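Local coordinates for protein lysozyme, putative (Bacillus anthracis, PDB 2WAG) that probably cleaves the glycan strands of bacterial peptidoglycan as a family GH25 lysozyme, with a proposed neighbouring-group mechanism that retains anomeric configuration, at residues Y73-D79 against V103-Y109; K140-T146 against Q160-R166. All blocks are in the same frame, centred on the assembly; numbering follows the deposited sequence. Where two conformers were deposited one is given.

Interaction 1. Residues Y73-D79 against V103-Y109; sequences YHFFSFD and VIDVEFY. With SO4 (sulfate ion), chain G.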
loop_
_atom_site.group_PDB
_atom_site.type_symbol
_atom_site.label_atom_id
_atom_site.label_comp_id
_atom_site.label_asym_id
_atom_site.label_seq_id
_atom_site.Cartn_x
_atom_site.Cartn_y
_atom_site.Cartn_z
ATOM N N TYR A 73 -15.648 4.536 -9.729
ATOM C CA TYR A 73 -14.730 5.644 -9.543
ATOM C C TYR A 73 -13.864 5.921 -10.758
ATOM O O TYR A 73 -13.577 5.027 -11.570
ATOM C CB TYR A 73 -13.881 5.503 -8.272
ATOM C CG TYR A 73 -12.702 4.550 -8.249
ATOM C CD1 TYR A 73 -11.437 4.953 -8.686
ATOM C CD2 TYR A 73 -12.832 3.288 -7.657
ATOM C CE1 TYR A 73 -10.341 4.101 -8.543
ATOM C CE2 TYR A 73 -11.738 2.438 -7.489
ATOM C CZ TYR A 73 -10.500 2.854 -7.950
ATOM O OH TYR A 73 -9.381 2.060 -7.820
ATOM N N HIS A 74 -13.454 7.185 -10.848
ATOM C CA HIS A 74 -12.513 7.663 -11.833
ATOM C C HIS A 74 -11.206 7.995 -11.139
ATOM O O HIS A 74 -11.199 8.697 -10.133
ATOM C CB HIS A 74 -13.018 8.978 -12.432
ATOM C CG HIS A 74 -12.124 9.487 -13.512
ATOM N ND1 HIS A 74 -11.202 10.504 -13.356
ATOM C CD2 HIS A 74 -11.999 9.052 -14.780
ATOM C CE1 HIS A 74 -10.548 10.674 -14.500
ATOM N NE2 HIS A 74 -11.028 9.816 -15.381
ATOM N N PHE A 75 -10.089 7.505 -11.680
ATOM C CA PHE A 75 -8.795 7.867 -11.133
ATOM C C PHE A 75 -8.293 9.128 -11.858
ATOM O O PHE A 75 -8.022 9.101 -13.056
ATOM C CB PHE A 75 -7.810 6.697 -11.225
ATOM C CG PHE A 75 -6.590 6.891 -10.384
ATOM C CD1 PHE A 75 -6.417 6.182 -9.189
ATOM C CD2 PHE A 75 -5.630 7.810 -10.753
ATOM C CE1 PHE A 75 -5.279 6.397 -8.405
ATOM C CE2 PHE A 75 -4.506 8.028 -9.984
ATOM C CZ PHE A 75 -4.327 7.317 -8.805
ATOM N N PHE A 76 -8.211 10.233 -11.130
ATOM C CA PHE A 76 -7.887 11.535 -11.704
ATOM C C PHE A 76 -6.468 11.624 -12.253
ATOM O O PHE A 76 -5.525 11.104 -11.641
ATOM C CB PHE A 76 -8.098 12.588 -10.613
ATOM C CG PHE A 76 -7.982 14.021 -11.076
ATOM C CD1 PHE A 76 -8.960 14.605 -11.872
ATOM C CD2 PHE A 76 -6.898 14.792 -10.669
ATOM C CE1 PHE A 76 -8.826 15.962 -12.284
ATOM C CE2 PHE A 76 -6.787 16.130 -11.036
ATOM C CZ PHE A 76 -7.737 16.702 -11.845
ATOM N N SER A 77 -6.328 12.287 -13.397
ATOM C CA SER A 77 -5.038 12.621 -13.971
ATOM C C SER A 77 -4.760 14.107 -13.803
ATOM O O SER A 77 -5.639 14.946 -14.022
ATOM C CB SER A 77 -5.018 12.284 -15.455
ATOM O OG SER A 77 -3.830 12.811 -16.026
ATOM N N PHE A 78 -3.533 14.446 -13.432
ATOM C CA PHE A 78 -3.086 15.836 -13.382
ATOM C C PHE A 78 -2.705 16.380 -14.753
ATOM O O PHE A 78 -2.337 17.549 -14.860
ATOM C CB PHE A 78 -1.911 15.952 -12.410
ATOM C CG PHE A 78 -2.281 15.604 -11.001
ATOM C CD1 PHE A 78 -3.095 16.433 -10.267
ATOM C CD2 PHE A 78 -1.823 14.430 -10.407
ATOM C CE1 PHE A 78 -3.465 16.126 -8.951
ATOM C CE2 PHE A 78 -2.190 14.122 -9.097
ATOM C CZ PHE A 78 -2.999 14.965 -8.373
ATOM N N ASP A 79 -2.804 15.550 -15.793
ATOM C CA ASP A 79 -2.240 15.920 -17.089
ATOM C C ASP A 79 -3.208 15.992 -18.246
ATOM O O ASP A 79 -2.774 16.126 -19.389
ATOM C CB ASP A 79 -1.061 15.014 -17.402
ATOM C CG ASP A 79 0.125 15.362 -16.541
ATOM O OD1 ASP A 79 0.670 16.472 -16.683
ATOM O OD2 ASP A 79 0.477 14.565 -15.657
ATOM N N VAL A 103 -17.500 8.686 -7.924
ATOM C CA VAL A 103 -16.329 9.070 -7.165
ATOM C C VAL A 103 -15.187 9.532 -8.078
ATOM O O VAL A 103 -14.938 8.917 -9.064
ATOM C CB VAL A 103 -15.816 7.891 -6.348
ATOM C CG1 VAL A 103 -14.494 8.181 -5.671
ATOM C CG2 VAL A 103 -16.877 7.382 -5.377
ATOM N N ILE A 104 -14.533 10.632 -7.677
ATOM C CA ILE A 104 -13.272 11.006 -8.305
ATOM C C ILE A 104 -12.169 10.800 -7.269
ATOM O O ILE A 104 -12.239 11.353 -6.167
ATOM C CB ILE A 104 -13.259 12.454 -8.816
ATOM C CG1 ILE A 104 -14.464 12.742 -9.723
ATOM C CG2 ILE A 104 -11.958 12.694 -9.563
ATOM C CD1 ILE A 104 -14.674 14.225 -9.987
ATOM N N ASP A 105 -11.170 10.005 -7.652
ATOM C CA ASP A 105 -10.074 9.608 -6.796
ATOM C C ASP A 105 -8.869 10.509 -7.112
ATOM O O ASP A 105 -8.355 10.484 -8.241
ATOM C CB ASP A 105 -9.808 8.120 -7.076
ATOM C CG ASP A 105 -8.649 7.527 -6.297
ATOM O OD1 ASP A 105 -7.615 8.219 -6.078
ATOM O OD2 ASP A 105 -8.775 6.330 -5.970
ATOM N N VAL A 106 -8.479 11.325 -6.136
ATOM C CA VAL A 106 -7.399 12.322 -6.309
ATOM C C VAL A 106 -6.243 11.939 -5.383
ATOM O O VAL A 106 -6.364 12.018 -4.141
ATOM C CB VAL A 106 -7.891 13.736 -5.976
ATOM C CG1 VAL A 106 -6.796 14.756 -6.222
ATOM C CG2 VAL A 106 -9.164 14.088 -6.761
ATOM N N GLU A 107 -5.124 11.519 -5.973
ATOM C CA GLU A 107 -3.977 11.098 -5.153
ATOM C C GLU A 107 -2.733 11.091 -6.018
ATOM O O GLU A 107 -2.813 11.139 -7.249
ATOM C CB GLU A 107 -4.192 9.712 -4.524
ATOM C CG GLU A 107 -4.290 8.577 -5.508
ATOM C CD GLU A 107 -4.660 7.296 -4.802
ATOM O OE1 GLU A 107 -3.777 6.707 -4.124
ATOM O OE2 GLU A 107 -5.833 6.868 -4.891
ATOM N N PHE A 108 -1.577 11.021 -5.372
ATOM C CA PHE A 108 -0.346 10.945 -6.144
ATOM C C PHE A 108 -0.125 9.585 -6.799
ATOM O O PHE A 108 -0.565 8.551 -6.288
ATOM C CB PHE A 108 0.852 11.343 -5.300
ATOM C CG PHE A 108 0.836 12.783 -4.924
ATOM C CD1 PHE A 108 1.025 13.743 -5.904
ATOM C CD2 PHE A 108 0.601 13.191 -3.629
ATOM C CE1 PHE A 108 0.990 15.083 -5.601
ATOM C CE2 PHE A 108 0.558 14.557 -3.314
ATOM C CZ PHE A 108 0.768 15.500 -4.317
ATOM N N TYR A 109 0.560 9.617 -7.937
ATOM C CA TYR A 109 0.893 8.425 -8.698
ATOM C C TYR A 109 2.128 8.726 -9.537
ATOM O O TYR A 109 2.578 9.870 -9.597
ATOM C CB TYR A 109 -0.272 8.025 -9.603
ATOM C CG TYR A 109 -0.673 9.096 -10.592
ATOM C CD1 TYR A 109 -0.132 9.124 -11.871
ATOM C CD2 TYR A 109 -1.589 10.080 -10.248
ATOM C CE1 TYR A 109 -0.494 10.102 -12.779
ATOM C CE2 TYR A 109 -1.958 11.061 -11.149
ATOM C CZ TYR A 109 -1.408 11.068 -12.412
ATOM O OH TYR A 109 -1.773 12.044 -13.310
HETATM S S SO4 G . -3.901 11.427 -19.261
HETATM O O1 SO4 G . -3.198 10.668 -18.240
HETATM O O2 SO4 G . -5.170 10.970 -19.813
HETATM O O3 SO4 G . -3.034 12.111 -20.230
HETATM O O4 SO4 G . -4.358 12.569 -18.434
HETATM O O HOH W 1 -5.032 11.938 -8.943
HETATM O O HOH W 2 -5.518 10.975 -8.780
HETATM O O HOH W 3 -0.222 12.003 -15.431
#
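Phe-75, Phe-78 and Tyr-109 form an aromatic cluster at the C-terminal end of two parallel strands. These strands, with helix 82-92 between them, make a beta-alpha-beta unit of the GH25 barrel. Phe-75 turns its ring edge to the face of Tyr-109 in an offset edge-to-face pair, with CE2 of Phe-75 3.6 Å from CD2 of Tyr-109. Phe-78 and Tyr-109 meet rim to rim, their planes nearly parallel. On the sheet face carrying His-74 and Ile-104, helix 119-137 covers the strands. Phe-76 also turns to that helix, and its CB lies 4.0 Å from CG2 of Ile-104.

The backbones pair in parallel. His-74 N bonds to Val-103 O (2.9 Å), Asp-105 N to His-74 O (2.8 Å) and Phe-76 N to Asp-105 O (2.9 Å). Beyond this the chains part. Two water positions, too close to be filled together, lie between Phe-76 O and Glu-107 N.

Asp-105 and Glu-107 give the Asp-X-Glu pattern found at the active site of GH25 relatives. Asp-105 OD1 and Glu-107 OE2 are 2.5 Å apart, so one acid probably holds a proton. The N of Gly-2 of the second subunit, a tag residue, is hydrogen-bonded to Glu-107 OE2.

At the far edge Phe-78 N bonds to Tyr-109 OH (3.0 Å). A water joins that hydroxyl to Asp-79 OD2, which also forms a salt bridge with Lys-112. Ser-77 OG accepts from Asp-79 N (2.9 Å), which makes an ST turn, and the same OG of Ser-77 donates to sulfate O4 over a very short 2.5 Å.

Interaction 2. Residues K140-T146 against Q160-R166; sequences KVILYAT and QCDIWIR. With SO4 (sulfate ion), chain F.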
loop_
_atom_site.group_PDB
_atom_site.type_symbol
_atom_site.label_atom_id
_atom_site.label_comp_id
_atom_site.label_asym_id
_atom_site.label_seq_id
_atom_site.Cartn_x
_atom_site.Cartn_y
_atom_site.Cartn_z
ATOM N N LYS A 140 -24.719 14.044 -5.861
ATOM C CA LYS A 140 -23.555 14.739 -5.315
ATOM C C LYS A 140 -22.316 13.862 -5.455
ATOM O O LYS A 140 -22.322 12.677 -5.106
ATOM C CB LYS A 140 -23.772 15.082 -3.845
ATOM C CG LYS A 140 -22.486 15.521 -3.146
ATOM C CD LYS A 140 -22.677 15.675 -1.648
ATOM C CE LYS A 140 -23.691 16.753 -1.312
ATOM N NZ LYS A 140 -23.904 16.837 0.159
ATOM N N VAL A 141 -21.252 14.439 -5.990
ATOM C CA VAL A 141 -20.024 13.698 -6.262
ATOM C C VAL A 141 -19.212 13.482 -4.986
ATOM O O VAL A 141 -19.174 14.340 -4.071
ATOM C CB VAL A 141 -19.223 14.431 -7.344
ATOM C CG1 VAL A 141 -17.848 13.792 -7.563
ATOM C CG2 VAL A 141 -20.053 14.470 -8.626
ATOM N N ILE A 142 -18.602 12.296 -4.906
ATOM C CA ILE A 142 -17.686 11.958 -3.820
ATOM C C ILE A 142 -16.244 12.146 -4.282
ATOM O O ILE A 142 -15.893 11.697 -5.371
ATOM C CB ILE A 142 -17.886 10.471 -3.425
ATOM C CG1 ILE A 142 -19.311 10.210 -2.904
ATOM C CG2 ILE A 142 -16.865 10.066 -2.369
ATOM C CD1 ILE A 142 -19.701 8.758 -3.026
ATOM N N LEU A 143 -15.425 12.796 -3.452
ATOM C CA LEU A 143 -13.990 12.872 -3.709
ATOM C C LEU A 143 -13.262 11.944 -2.748
ATOM O O LEU A 143 -13.407 12.098 -1.527
ATOM C CB LEU A 143 -13.462 14.293 -3.513
ATOM C CG LEU A 143 -14.113 15.360 -4.400
ATOM C CD1 LEU A 143 -13.574 16.735 -4.056
ATOM C CD2 LEU A 143 -13.902 15.052 -5.902
ATOM N N TYR A 144 -12.508 10.987 -3.301
ATOM C CA TYR A 144 -11.595 10.177 -2.498
ATOM C C TYR A 144 -10.240 10.839 -2.542
ATOM O O TYR A 144 -9.794 11.277 -3.612
ATOM C CB TYR A 144 -11.477 8.779 -3.091
ATOM C CG TYR A 144 -10.343 7.966 -2.488
ATOM C CD1 TYR A 144 -10.548 7.135 -1.382
ATOM C CD2 TYR A 144 -9.056 8.035 -3.040
ATOM C CE1 TYR A 144 -9.493 6.385 -0.850
ATOM C CE2 TYR A 144 -7.996 7.311 -2.503
ATOM C CZ TYR A 144 -8.222 6.472 -1.424
ATOM O OH TYR A 144 -7.173 5.721 -0.940
ATOM N N ALA A 145 -9.585 10.869 -1.425
ATOM C CA ALA A 145 -8.218 11.391 -1.354
ATOM C C ALA A 145 -7.398 10.719 -0.279
ATOM O O ALA A 145 -7.940 10.288 0.677
ATOM C CB ALA A 145 -8.228 12.900 -1.100
ATOM N N THR A 146 -6.091 10.705 -0.499
ATOM C CA THR A 146 -5.154 10.401 0.576
ATOM C C THR A 146 -4.970 11.660 1.443
ATOM O O THR A 146 -5.342 12.783 1.044
ATOM C CB THR A 146 -3.805 10.007 -0.016
ATOM O OG1 THR A 146 -3.359 11.096 -0.834
ATOM C CG2 THR A 146 -3.920 8.712 -0.839
ATOM N N GLN A 160 -19.248 21.255 -2.093
ATOM C CA GLN A 160 -20.312 20.620 -2.861
ATOM C C GLN A 160 -20.135 19.112 -2.992
ATOM O O GLN A 160 -20.968 18.455 -3.607
ATOM C CB GLN A 160 -20.472 21.248 -4.266
ATOM C CG GLN A 160 -19.366 21.004 -5.293
ATOM C CD GLN A 160 -18.120 21.890 -5.150
ATOM O OE1 GLN A 160 -17.806 22.401 -4.075
ATOM N NE2 GLN A 160 -17.395 22.075 -6.262
ATOM N N CYS A 161 -19.070 18.554 -2.431
ATOM C CA CYS A 161 -18.807 17.103 -2.530
ATOM C C CYS A 161 -18.829 16.437 -1.174
ATOM O O CYS A 161 -18.702 17.069 -0.240
ATOM C CB CYS A 161 -17.423 16.820 -3.155
ATOM S SG CYS A 161 -17.290 17.492 -4.896
ATOM N N ASP A 162 -18.968 15.136 -1.153
ATOM C CA ASP A 162 -18.691 14.371 0.078
ATOM C C ASP A 162 -17.267 13.811 0.009
ATOM O O ASP A 162 -16.733 13.608 -1.089
ATOM C CB ASP A 162 -19.667 13.191 0.196
ATOM C CG ASP A 162 -21.045 13.611 0.710
ATOM O OD1 ASP A 162 -21.161 14.725 1.253
ATOM O OD2 ASP A 162 -21.973 12.795 0.611
ATOM N N ILE A 163 -16.663 13.592 1.170
ATOM C CA ILE A 163 -15.264 13.167 1.248
ATOM C C ILE A 163 -15.134 11.707 1.660
ATOM O O ILE A 163 -15.772 11.243 2.615
ATOM C CB ILE A 163 -14.454 14.047 2.237
ATOM C CG1 ILE A 163 -14.602 15.546 1.897
ATOM C CG2 ILE A 163 -12.978 13.597 2.273
ATOM C CD1 ILE A 163 -14.183 15.892 0.473
ATOM N N TRP A 164 -14.304 11.001 0.901
ATOM C CA TRP A 164 -13.926 9.636 1.216
ATOM C C TRP A 164 -12.422 9.691 1.510
ATOM O O TRP A 164 -11.624 9.977 0.612
ATOM C CB TRP A 164 -14.275 8.738 0.026
ATOM C CG TRP A 164 -13.860 7.292 0.099
ATOM C CD1 TRP A 164 -13.293 6.606 1.149
ATOM C CD2 TRP A 164 -13.987 6.366 -0.975
ATOM N NE1 TRP A 164 -13.059 5.292 0.769
ATOM C CE2 TRP A 164 -13.460 5.128 -0.537
ATOM C CE3 TRP A 164 -14.449 6.482 -2.297
ATOM C CZ2 TRP A 164 -13.400 4.004 -1.374
ATOM C CZ3 TRP A 164 -14.403 5.388 -3.119
ATOM C CH2 TRP A 164 -13.866 4.158 -2.669
ATOM N N ILE A 165 -12.028 9.488 2.769
ATOM C CA ILE A 165 -10.629 9.686 3.179
ATOM C C ILE A 165 -9.914 8.356 3.409
ATOM O O ILE A 165 -10.474 7.434 4.023
ATOM C CB ILE A 165 -10.558 10.577 4.459
ATOM C CG1 ILE A 165 -9.111 10.952 4.803
ATOM C CG2 ILE A 165 -11.268 9.925 5.658
ATOM C CD1 ILE A 165 -8.407 11.853 3.771
ATOM N N ARG A 166 -8.681 8.252 2.923
ATOM C CA ARG A 166 -7.849 7.105 3.276
ATOM C C ARG A 166 -7.182 7.357 4.623
ATOM O O ARG A 166 -6.521 8.378 4.819
ATOM C CB ARG A 166 -6.771 6.855 2.215
ATOM C CG ARG A 166 -6.037 5.534 2.443
ATOM C CD ARG A 166 -4.856 5.314 1.498
ATOM N NE ARG A 166 -3.672 6.020 1.984
ATOM C CZ ARG A 166 -2.538 6.162 1.297
ATOM N NH1 ARG A 166 -2.411 5.659 0.069
ATOM N NH2 ARG A 166 -1.523 6.814 1.848
HETATM S S SO4 F . -2.467 6.569 5.653
HETATM O O1 SO4 F . -1.950 7.532 4.658
HETATM O O2 SO4 F . -2.772 7.462 6.737
HETATM O O3 SO4 F . -3.604 5.962 5.080
HETATM O O4 SO4 F . -1.291 5.778 5.872
HETATM O O HOH W 4 -23.127 11.978 -2.582
HETATM O O HOH W 5 -21.033 18.095 1.194
HETATM O O HOH W 6 -24.367 13.773 1.140
HETATM O O HOH W 7 -20.919 17.297 -6.220
HETATM O O HOH W 8 -4.605 5.252 -2.003
#
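Tyr-144 lines the acidic pocket that probably forms the active site: its ring packs on Asp-105 and Glu-107. The same ring points its edge at the face of Trp-164, and CD1 of Tyr-144 is 3.5 Å from CD2 of Trp-164. This is an edge-to-face pair with planes at 79°. Outside partners fix both polar ends: Tyr-144 OH bonds to Gln-184 and Trp-164 NE1 to Asn-204. Ile-142 lies on the same sheet face, with its CG2 3.8 Å from CB of Trp-164.

Strands 142-145 and 162-166 are parallel neighbours in the barrel, joined through helix 147-154 in a beta-alpha-beta crossover. Five backbone hydrogen bonds alternate between the segments. Asp-162 N bonds to Val-141 O (3.0 Å), Leu-143 N to Asp-162 O (2.8 Å), Trp-164 N to Leu-143 O (2.8 Å), Ala-145 N to Trp-164 O (3.0 Å) and Arg-166 N to Ala-145 O (3.1 Å). The face carrying Leu-143, Ala-145, Ile-163 and Ile-165 is apolar. Beside it Leu-143 CG meets Cys-161 CB at 3.8 Å. Thr-146 follows as the N-cap of helix 147-154.

Both ends of the contact are polar. At the start of the strands, Lys-140 NZ and Asp-162 OD1 form a long salt bridge of 3.6 Å. A water also joins Lys-140 NZ to Asp-162 OD2, and that oxygen bonds to Tyr-216. At the other end, the guanidinium of Arg-166 lies with one face over CG2 of Thr-146. A water connects its NH1 to Tyr-144 OH. Arg-166 also binds a sulfate through NE to O3 (3.1 Å) and NH2 to O1 (2.9 Å).

In the fold
Interactions 1 and 2 follow one another along the chain, with centres about 11 Å apart. They join side by side in one sheet, because strands 103-106 and 142-145 are neighbours. Probable hydrogen bonds run from Ile-104 N to Ile-142 O (2.9 Å) and from Val-106 N to Tyr-144 O (2.8 Å). The probable active site lies where they meet. There Tyr-144 CD2 is 3.3 Å from Asp-105 CG, and Tyr-144 CE2 is 3.3 Å from Glu-107 OE2. Gly-2 of the second subunit, a tag residue, reaches into this pocket and touches residues of both contacts. The magnesium ion at Ile-154 and Ala-157 belongs to the crossover between 140-146 and 160-166.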